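Local structure of conjugal transfer protein TRWB (Escherichia coli, 1E9S) at residues L154-K159 and E189-E194. The protein probably acts as the coupling protein of bacterial conjugation, a hexameric P-loop NTPase thought to bind DNA and drive its transfer. Residues are numbered along the deposited sequence; the frame is centred on the assembly and turned at random.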
loop_
_atom_site.group_PDB
_atom_site.type_symbol
_atom_site.label_atom_id
_atom_site.label_comp_id
_atom_site.label_asym_id
_atom_site.label_seq_id
_atom_site.Cartn_x
_atom_site.Cartn_y
_atom_site.Cartn_z
ATOM N N LEU A 154 15.811 -25.571 17.036
ATOM C CA LEU A 154 16.647 -26.446 16.233
ATOM C C LEU A 154 18.090 -26.475 16.683
ATOM O O LEU A 154 18.639 -27.541 16.942
ATOM C CB LEU A 154 16.604 -26.030 14.765
ATOM C CG LEU A 154 17.540 -26.772 13.799
ATOM C CD1 LEU A 154 17.080 -28.223 13.655
ATOM C CD2 LEU A 154 17.567 -26.074 12.442
ATOM N N ARG A 155 18.711 -25.309 16.780
ATOM C CA ARG A 155 20.111 -25.261 17.158
ATOM C C ARG A 155 20.400 -25.691 18.588
ATOM O O ARG A 155 21.435 -26.293 18.850
ATOM C CB ARG A 155 20.688 -23.874 16.890
ATOM C CG ARG A 155 20.363 -22.832 17.915
ATOM C CD ARG A 155 21.148 -21.563 17.617
ATOM N NE ARG A 155 20.420 -20.656 16.745
ATOM C CZ ARG A 155 19.566 -19.742 17.188
ATOM N NH1 ARG A 155 19.360 -19.622 18.491
ATOM N NH2 ARG A 155 18.905 -18.971 16.335
ATOM N N GLU A 156 19.487 -25.406 19.510
ATOM C CA GLU A 156 19.692 -25.799 20.896
ATOM C C GLU A 156 19.452 -27.291 21.106
ATOM O O GLU A 156 20.164 -27.926 21.877
ATOM C CB GLU A 156 18.803 -24.976 21.824
ATOM C CG GLU A 156 19.279 -23.533 22.018
ATOM C CD GLU A 156 20.756 -23.416 22.401
ATOM O OE1 GLU A 156 21.190 -24.071 23.368
ATOM O OE2 GLU A 156 21.493 -22.652 21.742
ATOM N N THR A 157 18.456 -27.848 20.421
ATOM C CA THR A 157 18.160 -29.272 20.532
ATOM C C THR A 157 19.255 -30.065 19.830
ATOM O O THR A 157 19.649 -31.124 20.298
ATOM C CB THR A 157 16.795 -29.619 19.901
ATOM O OG1 THR A 157 15.765 -28.878 20.567
ATOM C CG2 THR A 157 16.497 -31.090 20.056
ATOM N N ALA A 158 19.755 -29.543 18.714
ATOM C CA ALA A 158 20.809 -30.210 17.964
ATOM C C ALA A 158 22.121 -30.149 18.724
ATOM O O ALA A 158 22.848 -31.129 18.788
ATOM C CB ALA A 158 20.971 -29.570 16.606
ATOM N N LYS A 159 22.429 -28.994 19.293
ATOM C CA LYS A 159 23.656 -28.840 20.057
ATOM C C LYS A 159 23.725 -29.865 21.178
ATOM O O LYS A 159 24.775 -30.451 21.425
ATOM C CB LYS A 159 23.748 -27.441 20.664
ATOM C CG LYS A 159 24.346 -26.419 19.737
ATOM C CD LYS A 159 24.902 -25.229 20.490
ATOM C CE LYS A 159 23.825 -24.462 21.206
ATOM N NZ LYS A 159 24.373 -23.192 21.745
ATOM N N GLU A 189 16.322 -28.410 29.129
ATOM C CA GLU A 189 16.968 -27.966 30.349
ATOM C C GLU A 189 18.469 -28.103 30.185
ATOM O O GLU A 189 18.964 -29.140 29.761
ATOM C CB GLU A 189 16.475 -28.786 31.538
ATOM C CG GLU A 189 15.194 -28.233 32.161
ATOM C CD GLU A 189 14.607 -29.165 33.203
ATOM O OE1 GLU A 189 15.391 -29.718 34.003
ATOM O OE2 GLU A 189 13.367 -29.340 33.228
ATOM N N GLY A 190 19.193 -27.042 30.504
ATOM C CA GLY A 190 20.633 -27.077 30.379
ATOM C C GLY A 190 21.103 -26.379 29.122
ATOM O O GLY A 190 22.296 -26.117 28.949
ATOM N N THR A 191 20.159 -26.080 28.233
ATOM C CA THR A 191 20.474 -25.399 26.976
ATOM C C THR A 191 20.067 -23.930 27.085
ATOM O O THR A 191 19.368 -23.541 28.018
ATOM C CB THR A 191 19.705 -26.006 25.798
ATOM O OG1 THR A 191 18.352 -25.560 25.862
ATOM C CG2 THR A 191 19.731 -27.518 25.852
ATOM N N LEU A 192 20.501 -23.122 26.124
ATOM C CA LEU A 192 20.181 -21.701 26.125
ATOM C C LEU A 192 18.687 -21.455 25.934
ATOM O O LEU A 192 18.202 -20.357 26.190
ATOM C CB LEU A 192 20.958 -20.978 25.017
ATOM C CG LEU A 192 22.489 -21.057 24.996
ATOM C CD1 LEU A 192 23.035 -20.396 23.751
ATOM C CD2 LEU A 192 23.042 -20.381 26.216
ATOM N N ALA A 193 17.961 -22.484 25.502
ATOM C CA ALA A 193 16.524 -22.377 25.250
ATOM C C ALA A 193 15.671 -22.847 26.412
ATOM O O ALA A 193 14.442 -22.850 26.326
ATOM C CB ALA A 193 16.159 -23.172 24.004
ATOM N N GLU A 194 16.328 -23.249 27.492
ATOM C CA GLU A 194 15.642 -23.748 28.675
ATOM C C GLU A 194 14.549 -22.828 29.199
ATOM O O GLU A 194 13.417 -23.263 29.405
ATOM C CB GLU A 194 16.680 -24.029 29.760
ATOM C CG GLU A 194 16.213 -23.940 31.186
ATOM C CD GLU A 194 17.313 -24.309 32.189
ATOM O OE1 GLU A 194 18.498 -23.959 31.967
ATOM O OE2 GLU A 194 16.976 -24.947 33.210
#
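The two backbones approach most closely at Glu-156, on helix 141-163, and Thr-191, in the loop between helices 181-187 and 201-217, whose CA atoms are 6.1 Å apart. Residues 191-194 form a type I beta turn, closed by the bond from Glu-194 N to Thr-191 O (3.1 Å), and the side chain of Glu-156 makes most of the contact with the start of that turn. Glu-156 bends at chi2 (-51°), which swings its carboxylate round to the turn, where OE1 accepts from Leu-192 N at 3.0 Å. The bond is angled (148° at the hydrogen), and the donor stands above the carboxylate plane, 59° out of it. The other oxygen, OE2, forms a salt bridge with Lys-159 NZ (2.9 Å), so the two oxygens are held by different partners. Leu-192 lies obliquely across this ion pair, its CD1 3.4 Å from Glu-156 OE2 and also touching Lys-159 NZ, and packs on Phe-173 of the second subunit. Nearer the helix, the Ala-193 methyl (CB) packs against Glu-156 CG at 3.7 Å. Thr-191 turns its hydroxyl back to its own loop: OG1 bonds with Leu-188 O and accepts from Ala-193 N (3.1 Å). The example thus illustrates how a buried helix carboxylate can bind a backbone N-H of an ST turn overlapping a type I beta turn, here joining two parts of a helical region far from the chain's centre.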